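Local coordinates for protein mandelate racemase / muconate lactonizing enzyme (Burkholderia pseudomallei, PDB 2POD) that probably acts as a lyase of the enolase superfamily, its specific substrate unknown, and binds a sodium ion in its barrel domain, at residues P60-I63 with D64-K68; L153-F156 with L157-D161; P203-K206 with I207-V211; G301-E304 with A305-I308. All coordinates share one frame; numbering follows the deposited sequence.

Overall arrangement
All four are local contacts along or between helices: 1 a helix start, 2 a break, 3 and 4 successive turns of one helix. Contact 4 (301-308) is the most buried, on a barrel helix about 13 Å from the chain centre; contact 1 (60-68) opens helix 63-69 of the N-terminal domain. These two touch, centres about 12 Å apart, through salt bridges from Asp64 to Arg306 and Lys307, and both meet a second subunit. Contacts 2 (153-161) and 3 (203-211) lie on the opposite side of the chain's centre, their centres about 45 and 48 Å from that of contact 1, and pack together through Ala160 and Ile207. Contact 3 pairs an apolar inner side with charged residues outside.

Contact 1 of 4, residues P60-I63 with D64-K68; sequences PLQI and DRHAK
Gln62 meets His66 through its backbone carbonyl and Arg65 through its side-chain amide, at the start of helix 63-69. The compact part is at the backbone: His66 N donates to Gln62 O at 3.0 Å, and Ala67 N to Ile63 O at 3.1 Å, the second bond almost straight at 172°. Gln62 O also sits over one face of the His66 imidazole, 3.1 Å from CD2. With CG beside the backbone N (chi1 -63°), that ring folds back past the carbonyl, and its NE2 is taken up by the backbone O of Asp59. Ile63 packs against Trp94 and Phe97 of helix 81-101. The looser side holds Gln62 and Arg65, partly exposed and running alongside each other. Their amide and guanidinium planes stand 81° apart, and Arg65 NE reaches Gln62 OE1 at 2.9 Å in a bond that is weak because its angle is poor. The stronger partner of Arg65 is Glu58, through NH2, while Lys112 of the second subunit packs against both Gln62 and Arg65. Gln62 is the centre of an inverse gamma turn and occupies the N-cap position, so the segment forms a helix start in the N-terminal capping domain of an enolase-superfamily protein.

Contact 2 of 4, residues L153-F156 with L157-D161; sequences LNAF and LHRAD
Asn154 and His158 run alongside each other one turn apart, amide and imidazole planes only 15° from coplanar. Asn154 OD1 lies at the edge of the ring, in its plane, 3.9 Å from His158 NE2, and CB of the neighbouring Leu157 sits over the centre of one ring face. Leu153 and Leu157 point the same way, CG of the first 4.1 Å from CD1 of the second. Phe156 is turned otherwise: its CG stands between backbone N and carbonyl carbon (chi1 89°), which swings the ring back so that Leu153 O lies above one face and CE2 comes 4.2 Å from Leu157 CG. The same ring meets Trp178 edge-to-face. Arg159 bends at chi3 and lays a guanidinium face over Ala155 CA; NH2 has a long, weak ion pair with Asp151. Leu157 N to Leu153 O is an ordinary helical bond of 3.2 Å, but His158 N is shared weakly between Asn154 O and Ala155 O, and Arg159 N also bonds weakly to Ala155 O. Arg159 is the first residue to leave helical angles and holds the N-cap position of helix 160-170. Helical bonding thus fades at the break, while the side-chain contacts across it are mostly van der Waals.

Contact 3 of 4, residues P203-K206 with I207-V211; sequences PFEK and IRRAV
Glu205 O takes the shortest of the three backbone bonds that join these segments, 3.0 Å from Arg209 N with an angle of 154°. Arg208 N to Phe204 O and Ala210 N to Lys206 O repeat the pattern one residue before and after. The Glu205 carboxylate stands beside two arginines and meets them differently. Its OE1 lies at the edge of the Arg208 guanidinium, near that plane, in a long salt bridge of 3.8 Å to NH2, with the carboxylate and guanidinium planes 87° apart. Over the Arg209 guanidinium the same oxygen sits above one face, 4.4 Å from NE, where no N-H points at it and the attraction is of charge alone. Arg209 runs alongside Glu205, its CD 4.2 Å from Glu205 CG. Arg208 NH2 has a stronger salt bridge with Glu239, and Glu205 OE2 a weak hydrogen bond with Tyr240 OH. Ile207 CG2 lies against the Pro203 carbonyl O at 3.2 Å. The buried side of the helix is apolar: Ile207 and Phe204 pack on Val217 of strand 216-220, and Ile207 meets Ala160 of helix 160-170. Charged outside and apolar toward the strand, this is an amphipathic outer helix of the enolase-superfamily barrel domain.

Contact 4 of 4, residues G301-E304 with A305-I308; sequences GLSE and ARKI
The first turns of helix 301-314, the helix of the beta-alpha-beta unit between strands 289-294 and 319-321, are tied by four backbone bonds. Ala305 N reaches Gly301 O and Arg306 N reaches Leu302 O, the latter at 2.7 Å. Glu304 O is gripped twice: Ile308 N approaches nearly straight along the carbonyl direction at 2.9 Å, whereas Lys307 N, also at 2.9 Å, comes from above the carbonyl plane, 54° out of it. Gly301 has a positive phi of 96°, a backbone shape suited to glycine. The side chains fan out from this backbone. Arg306, bent at chi2 and chi3, carries its CD past Leu302 O at 3.3 Å and brings NH1 to within 3.5 Å of Ser303 OG, which lies at the guanidinium edge. Lys307 is extended beyond CG and passes Ser303 O along its length; its CE rests 3.7 Å above one face of the Arg306 guanidinium. Both cationic ends meet Asp64 of the N-terminal domain in salt bridges, and Ser303 OG bonds to Asp90 of helix 81-101. Glu304, bent at chi2, is held by a salt bridge with Arg277, while its CB touches Ile308 CD1 at 4.1 Å. Ala305 and Ile308 pack on the barrel wall, against Leu294, and Ile308 also meets Val292. One side thus packs on the strands and another meets the N-terminal domain, as befits a helix of the modified TIM barrel of the enolase superfamily at its interface with the capping domain.

Contact 1 of 4, residues P60-I63 with D64-K68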
loop_
_atom_site.group_PDB
_atom_site.type_symbol
_atom_site.label_atom_id
_atom_site.label_comp_id
_atom_site.label_asym_id
_atom_site.label_seq_id
_atom_site.Cartn_x
_atom_site.Cartn_y
_atom_site.Cartn_z
ATOM N N PRO B 60 1.196 42.532 -18.829
ATOM C CA PRO B 60 0.168 41.936 -17.958
ATOM C C PRO B 60 -0.534 40.698 -18.538
ATOM O O PRO B 60 -1.200 39.956 -17.805
ATOM C CB PRO B 60 -0.854 43.068 -17.812
ATOM C CG PRO B 60 -0.706 43.854 -19.054
ATOM C CD PRO B 60 0.769 43.854 -19.325
ATOM N N LEU B 61 -0.391 40.488 -19.845
ATOM C CA LEU B 61 -1.053 39.381 -20.528
ATOM C C LEU B 61 -0.299 38.067 -20.311
ATOM O O LEU B 61 -0.820 36.989 -20.586
ATOM C CB LEU B 61 -1.200 39.685 -22.022
ATOM C CG LEU B 61 -2.509 40.285 -22.553
ATOM C CD1 LEU B 61 -2.866 41.610 -21.895
ATOM C CD2 LEU B 61 -2.410 40.459 -24.064
ATOM N N GLN B 62 0.920 38.164 -19.797
ATOM C CA GLN B 62 1.708 36.988 -19.469
ATOM C C GLN B 62 1.329 36.387 -18.110
ATOM O O GLN B 62 2.147 36.296 -17.200
ATOM C CB GLN B 62 3.197 37.304 -19.577
ATOM C CG GLN B 62 3.603 37.693 -20.988
ATOM C CD GLN B 62 5.038 38.146 -21.105
ATOM O OE1 GLN B 62 5.805 38.087 -20.146
ATOM N NE2 GLN B 62 5.413 38.602 -22.296
ATOM N N ILE B 63 0.079 35.942 -18.013
ATOM C CA ILE B 63 -0.580 35.660 -16.743
ATOM C C ILE B 63 -0.001 34.404 -16.077
ATOM O O ILE B 63 0.360 34.435 -14.895
ATOM C CB ILE B 63 -2.119 35.547 -16.926
ATOM C CG1 ILE B 63 -2.701 36.896 -17.368
ATOM C CG2 ILE B 63 -2.782 35.094 -15.644
ATOM C CD1 ILE B 63 -4.220 36.918 -17.544
ATOM N N ASP B 64 0.112 33.321 -16.848
ATOM C CA ASP B 64 0.816 32.113 -16.420
ATOM C C ASP B 64 2.272 32.348 -16.016
ATOM O O ASP B 64 2.744 31.763 -15.033
ATOM C CB ASP B 64 0.743 31.024 -17.500
ATOM C CG ASP B 64 -0.577 30.257 -17.485
ATOM O OD1 ASP B 64 -1.290 30.253 -16.452
ATOM O OD2 ASP B 64 -0.903 29.647 -18.520
ATOM N N ARG B 65 2.971 33.202 -16.765
ATOM C CA ARG B 65 4.378 33.509 -16.485
ATOM C C ARG B 65 4.537 34.233 -15.151
ATOM O O ARG B 65 5.441 33.914 -14.375
ATOM C CB ARG B 65 5.011 34.323 -17.616
ATOM C CG ARG B 65 6.505 34.582 -17.448
ATOM C CD ARG B 65 7.082 35.336 -18.638
ATOM N NE ARG B 65 7.539 36.677 -18.274
ATOM C CZ ARG B 65 8.778 36.974 -17.890
ATOM N NH1 ARG B 65 9.707 36.031 -17.813
ATOM N NH2 ARG B 65 9.090 38.218 -17.575
ATOM N N HIS B 66 3.645 35.184 -14.882
ATOM C CA HIS B 66 3.751 36.012 -13.677
ATOM C C HIS B 66 3.377 35.275 -12.412
ATOM O O HIS B 66 4.059 35.424 -11.404
ATOM C CB HIS B 66 2.960 37.317 -13.805
ATOM C CG HIS B 66 3.468 38.208 -14.887
ATOM N ND1 HIS B 66 4.815 38.374 -15.132
ATOM C CD2 HIS B 66 2.820 38.961 -15.806
ATOM C CE1 HIS B 66 4.973 39.189 -16.159
ATOM N NE2 HIS B 66 3.779 39.559 -16.585
ATOM N N ALA B 67 2.309 34.473 -12.483
ATOM C CA ALA B 67 1.916 33.556 -11.406
ATOM C C ALA B 67 3.063 32.663 -10.945
ATOM O O ALA B 67 3.266 32.489 -9.749
ATOM C CB ALA B 67 0.718 32.705 -11.828
ATOM N N LYS B 68 3.819 32.129 -11.898
ATOM C CA LYS B 68 5.020 31.361 -11.602
ATOM C C LYS B 68 6.155 32.223 -11.033
ATOM O O LYS B 68 6.823 31.820 -10.082
ATOM C CB LYS B 68 5.461 30.565 -12.841
ATOM C CG LYS B 68 6.786 29.806 -12.702
ATOM C CD LYS B 68 6.704 28.648 -11.721
ATOM C CE LYS B 68 8.037 27.908 -11.607
ATOM N NZ LYS B 68 8.351 27.097 -12.819
#

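Contact 2 of 4, residues L153-F156 with L157-D161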
loop_
_atom_site.group_PDB
_atom_site.type_symbol
_atom_site.label_atom_id
_atom_site.label_comp_id
_atom_site.label_asym_id
_atom_site.label_seq_id
_atom_site.Cartn_x
_atom_site.Cartn_y
_atom_site.Cartn_z
ATOM N N LEU B 153 -27.471 34.710 10.364
ATOM C CA LEU B 153 -26.764 34.013 11.440
ATOM C C LEU B 153 -27.661 33.747 12.644
ATOM O O LEU B 153 -27.750 32.611 13.113
ATOM C CB LEU B 153 -25.507 34.779 11.866
ATOM C CG LEU B 153 -24.749 34.245 13.089
ATOM C CD1 LEU B 153 -23.800 33.108 12.718
ATOM C CD2 LEU B 153 -24.008 35.365 13.808
ATOM N N ASN B 154 -28.323 34.796 13.132
ATOM C CA ASN B 154 -29.253 34.667 14.250
ATOM C C ASN B 154 -30.482 33.853 13.890
ATOM O O ASN B 154 -31.008 33.117 14.726
ATOM C CB ASN B 154 -29.662 36.043 14.788
ATOM C CG ASN B 154 -28.648 36.614 15.766
ATOM O OD1 ASN B 154 -28.393 36.037 16.828
ATOM N ND2 ASN B 154 -28.064 37.755 15.408
ATOM N N ALA B 155 -30.922 33.982 12.638
ATOM C CA ALA B 155 -31.994 33.157 12.096
ATOM C C ALA B 155 -31.715 31.649 12.191
ATOM O O ALA B 155 -32.553 30.920 12.715
ATOM C CB ALA B 155 -32.342 33.572 10.672
ATOM N N PHE B 156 -30.550 31.184 11.730
ATOM C CA PHE B 156 -30.231 29.750 11.851
ATOM C C PHE B 156 -30.005 29.224 13.268
ATOM O O PHE B 156 -30.267 28.050 13.549
ATOM C CB PHE B 156 -29.198 29.239 10.819
ATOM C CG PHE B 156 -27.737 29.348 11.239
ATOM C CD1 PHE B 156 -26.891 30.240 10.587
ATOM C CD2 PHE B 156 -27.191 28.505 12.206
ATOM C CE1 PHE B 156 -25.542 30.332 10.925
ATOM C CE2 PHE B 156 -25.842 28.594 12.563
ATOM C CZ PHE B 156 -25.014 29.508 11.917
ATOM N N LEU B 157 -29.531 30.101 14.150
ATOM C CA LEU B 157 -29.305 29.746 15.546
ATOM C C LEU B 157 -30.596 29.459 16.305
ATOM O O LEU B 157 -30.620 28.603 17.188
ATOM C CB LEU B 157 -28.486 30.827 16.258
ATOM C CG LEU B 157 -26.988 30.826 15.933
ATOM C CD1 LEU B 157 -26.351 32.175 16.246
ATOM C CD2 LEU B 157 -26.263 29.692 16.652
ATOM N N HIS B 158 -31.667 30.165 15.946
ATOM C CA HIS B 158 -32.850 30.248 16.799
ATOM C C HIS B 158 -34.148 29.869 16.089
ATOM O O HIS B 158 -34.935 29.079 16.613
ATOM C CB HIS B 158 -32.950 31.634 17.447
ATOM C CG HIS B 158 -31.698 32.058 18.149
ATOM N ND1 HIS B 158 -31.185 31.375 19.232
ATOM C CD2 HIS B 158 -30.843 33.080 17.910
ATOM C CE1 HIS B 158 -30.074 31.965 19.636
ATOM N NE2 HIS B 158 -29.844 33.001 18.850
ATOM N N ARG B 159 -34.352 30.530 14.830
ATOM C CA ARG B 159 -35.588 30.419 14.038
ATOM C C ARG B 159 -35.282 29.790 12.674
ATOM O O ARG B 159 -35.543 30.386 11.625
ATOM C CB ARG B 159 -36.257 31.799 13.848
ATOM C CG ARG B 159 -35.996 32.815 14.982
ATOM C CD ARG B 159 -36.500 34.225 14.642
ATOM N NE ARG B 159 -35.576 35.024 13.814
ATOM C CZ ARG B 159 -34.408 35.538 14.227
ATOM N NH1 ARG B 159 -33.961 35.332 15.467
ATOM N NH2 ARG B 159 -33.663 36.259 13.384
ATOM N N ALA B 160 -34.685 28.488 12.675
ATOM C CA ALA B 160 -34.093 27.959 11.447
ATOM C C ALA B 160 -35.144 27.467 10.449
ATOM O O ALA B 160 -34.909 27.468 9.237
ATOM C CB ALA B 160 -33.101 26.852 11.778
ATOM N N ASP B 161 -36.297 27.053 10.974
ATOM C CA ASP B 161 -37.487 26.769 10.164
ATOM C C ASP B 161 -37.945 27.959 9.314
ATOM O O ASP B 161 -38.275 27.794 8.135
ATOM C CB ASP B 161 -38.649 26.233 11.027
ATOM C CG ASP B 161 -38.683 26.824 12.437
ATOM O OD1 ASP B 161 -38.229 27.971 12.645
ATOM O OD2 ASP B 161 -39.183 26.130 13.350
#

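Contact 3 of 4, residues P203-K206 with I207-V211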
loop_
_atom_site.group_PDB
_atom_site.type_symbol
_atom_site.label_atom_id
_atom_site.label_comp_id
_atom_site.label_asym_id
_atom_site.label_seq_id
_atom_site.Cartn_x
_atom_site.Cartn_y
_atom_site.Cartn_z
ATOM N N PRO B 203 -31.000 23.113 15.099
ATOM C CA PRO B 203 -31.103 23.705 13.754
ATOM C C PRO B 203 -31.382 22.773 12.568
ATOM O O PRO B 203 -31.955 23.230 11.585
ATOM C CB PRO B 203 -29.752 24.400 13.578
ATOM C CG PRO B 203 -29.374 24.786 14.951
ATOM C CD PRO B 203 -29.797 23.618 15.795
ATOM N N PHE B 204 -30.993 21.500 12.648
ATOM C CA PHE B 204 -31.245 20.562 11.552
ATOM C C PHE B 204 -32.655 19.984 11.567
ATOM O O PHE B 204 -33.236 19.744 10.508
ATOM C CB PHE B 204 -30.188 19.446 11.503
ATOM C CG PHE B 204 -28.807 19.945 11.210
ATOM C CD1 PHE B 204 -28.413 20.212 9.902
ATOM C CD2 PHE B 204 -27.905 20.173 12.245
ATOM C CE1 PHE B 204 -27.140 20.692 9.627
ATOM C CE2 PHE B 204 -26.632 20.662 11.985
ATOM C CZ PHE B 204 -26.246 20.921 10.674
ATOM N N GLU B 205 -33.195 19.760 12.763
ATOM C CA GLU B 205 -34.541 19.198 12.914
ATOM C C GLU B 205 -35.635 20.199 12.546
ATOM O O GLU B 205 -36.640 19.821 11.940
ATOM C CB GLU B 205 -34.761 18.662 14.331
ATOM C CG GLU B 205 -35.987 17.760 14.472
ATOM C CD GLU B 205 -35.761 16.579 15.400
ATOM O OE1 GLU B 205 -36.576 15.630 15.358
ATOM O OE2 GLU B 205 -34.774 16.595 16.170
ATOM N N LYS B 206 -35.423 21.465 12.912
ATOM C CA LYS B 206 -36.335 22.561 12.581
ATOM C C LYS B 206 -36.594 22.681 11.083
ATOM O O LYS B 206 -37.748 22.755 10.656
ATOM C CB LYS B 206 -35.814 23.889 13.140
ATOM C CG LYS B 206 -36.291 24.187 14.555
ATOM C CD LYS B 206 -35.608 25.416 15.142
ATOM C CE LYS B 206 -36.418 26.009 16.293
ATOM N NZ LYS B 206 -36.267 25.248 17.567
ATOM N N ILE B 207 -35.524 22.674 10.289
ATOM C CA ILE B 207 -35.656 22.775 8.836
ATOM C C ILE B 207 -36.101 21.468 8.165
ATOM O O ILE B 207 -36.683 21.493 7.077
ATOM C CB ILE B 207 -34.424 23.455 8.138
ATOM C CG1 ILE B 207 -33.511 22.454 7.436
ATOM C CG2 ILE B 207 -33.637 24.314 9.088
ATOM C CD1 ILE B 207 -33.547 22.612 5.950
ATOM N N ARG B 208 -35.842 20.342 8.827
ATOM C CA ARG B 208 -36.387 19.049 8.415
ATOM C C ARG B 208 -37.918 19.041 8.471
ATOM O O ARG B 208 -38.574 18.523 7.567
ATOM C CB ARG B 208 -35.809 17.923 9.279
ATOM C CG ARG B 208 -35.393 16.673 8.506
ATOM C CD ARG B 208 -36.205 15.441 8.902
ATOM N NE ARG B 208 -36.089 15.118 10.328
ATOM C CZ ARG B 208 -35.210 14.261 10.849
ATOM N NH1 ARG B 208 -34.344 13.619 10.075
ATOM N NH2 ARG B 208 -35.199 14.044 12.158
ATOM N N ARG B 209 -38.479 19.635 9.522
ATOM C CA ARG B 209 -39.927 19.781 9.652
ATOM C C ARG B 209 -40.522 20.823 8.703
ATOM O O ARG B 209 -41.611 20.617 8.165
ATOM C CB ARG B 209 -40.313 20.092 11.100
ATOM C CG ARG B 209 -40.832 18.894 11.872
ATOM C CD ARG B 209 -39.711 18.173 12.604
ATOM N NE ARG B 209 -40.215 17.086 13.443
ATOM C CZ ARG B 209 -40.582 17.219 14.716
ATOM N NH1 ARG B 209 -41.024 16.165 15.388
ATOM N NH2 ARG B 209 -40.508 18.399 15.323
ATOM N N ALA B 210 -39.803 21.930 8.498
ATOM C CA ALA B 210 -40.289 23.040 7.669
ATOM C C ALA B 210 -40.312 22.725 6.171
ATOM O O ALA B 210 -41.382 22.703 5.557
ATOM C CB ALA B 210 -39.494 24.304 7.937
ATOM N N VAL B 211 -39.140 22.475 5.592
ATOM C CA VAL B 211 -39.021 22.302 4.141
ATOM C C VAL B 211 -38.715 20.866 3.699
ATOM O O VAL B 211 -39.102 20.461 2.599
ATOM C CB VAL B 211 -38.025 23.308 3.495
ATOM C CG1 VAL B 211 -38.614 24.708 3.463
ATOM C CG2 VAL B 211 -36.718 23.324 4.232
#

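Contact 4 of 4, residues G301-E304 with A305-I308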
loop_
_atom_site.group_PDB
_atom_site.type_symbol
_atom_site.label_atom_id
_atom_site.label_comp_id
_atom_site.label_asym_id
_atom_site.label_seq_id
_atom_site.Cartn_x
_atom_site.Cartn_y
_atom_site.Cartn_z
ATOM N N GLY B 301 -5.170 32.547 -7.236
ATOM C CA GLY B 301 -5.754 33.384 -8.273
ATOM C C GLY B 301 -6.621 32.551 -9.183
ATOM O O GLY B 301 -6.807 31.356 -8.941
ATOM N N LEU B 302 -7.151 33.176 -10.231
ATOM C CA LEU B 302 -7.893 32.443 -11.257
ATOM C C LEU B 302 -6.980 31.472 -12.000
ATOM O O LEU B 302 -7.413 30.385 -12.356
ATOM C CB LEU B 302 -8.589 33.393 -12.235
ATOM C CG LEU B 302 -9.914 34.011 -11.777
ATOM C CD1 LEU B 302 -10.232 35.287 -12.559
ATOM C CD2 LEU B 302 -11.062 33.015 -11.881
ATOM N N SER B 303 -5.724 31.876 -12.200
ATOM C CA SER B 303 -4.655 31.023 -12.714
ATOM C C SER B 303 -4.561 29.626 -12.113
ATOM O O SER B 303 -4.552 28.651 -12.846
ATOM C CB SER B 303 -3.307 31.714 -12.563
ATOM O OG SER B 303 -3.102 32.618 -13.620
ATOM N N GLU B 304 -4.485 29.534 -10.788
ATOM C CA GLU B 304 -4.464 28.236 -10.115
ATOM C C GLU B 304 -5.844 27.586 -10.085
ATOM O O GLU B 304 -5.976 26.400 -10.366
ATOM C CB GLU B 304 -3.875 28.348 -8.701
ATOM C CG GLU B 304 -2.369 28.597 -8.660
ATOM C CD GLU B 304 -1.531 27.424 -9.191
ATOM O OE1 GLU B 304 -0.446 27.675 -9.759
ATOM O OE2 GLU B 304 -1.944 26.255 -9.038
ATOM N N ALA B 305 -6.866 28.375 -9.774
ATOM C CA ALA B 305 -8.242 27.880 -9.679
ATOM C C ALA B 305 -8.846 27.335 -10.975
ATOM O O ALA B 305 -9.681 26.431 -10.914
ATOM C CB ALA B 305 -9.154 28.942 -9.061
ATOM N N ARG B 306 -8.447 27.892 -12.127
ATOM C CA ARG B 306 -8.658 27.264 -13.466
ATOM C C ARG B 306 -8.324 25.780 -13.421
ATOM O O ARG B 306 -9.094 24.938 -13.869
ATOM C CB ARG B 306 -7.652 27.817 -14.481
ATOM C CG ARG B 306 -8.061 28.972 -15.291
ATOM C CD ARG B 306 -6.818 29.806 -15.575
ATOM N NE ARG B 306 -6.114 29.410 -16.790
ATOM C CZ ARG B 306 -4.836 29.684 -17.042
ATOM N NH1 ARG B 306 -4.096 30.353 -16.155
ATOM N NH2 ARG B 306 -4.290 29.282 -18.184
ATOM N N LYS B 307 -7.134 25.508 -12.889
ATOM C CA LYS B 307 -6.369 24.322 -13.171
ATOM C C LYS B 307 -6.734 23.283 -12.122
ATOM O O LYS B 307 -6.836 22.095 -12.428
ATOM C CB LYS B 307 -4.879 24.657 -13.095
ATOM C CG LYS B 307 -4.399 25.568 -14.201
ATOM C CD LYS B 307 -2.962 26.023 -13.966
ATOM C CE LYS B 307 -2.552 27.070 -14.995
ATOM N NZ LYS B 307 -1.157 27.550 -14.773
ATOM N N ILE B 308 -6.958 23.756 -10.896
ATOM C CA ILE B 308 -7.525 22.951 -9.823
ATOM C C ILE B 308 -8.877 22.357 -10.224
ATOM O O ILE B 308 -9.109 21.165 -10.031
ATOM C CB ILE B 308 -7.622 23.746 -8.494
ATOM C CG1 ILE B 308 -6.224 24.119 -7.988
ATOM C CG2 ILE B 308 -8.345 22.933 -7.424
ATOM C CD1 ILE B 308 -6.175 25.393 -7.111
#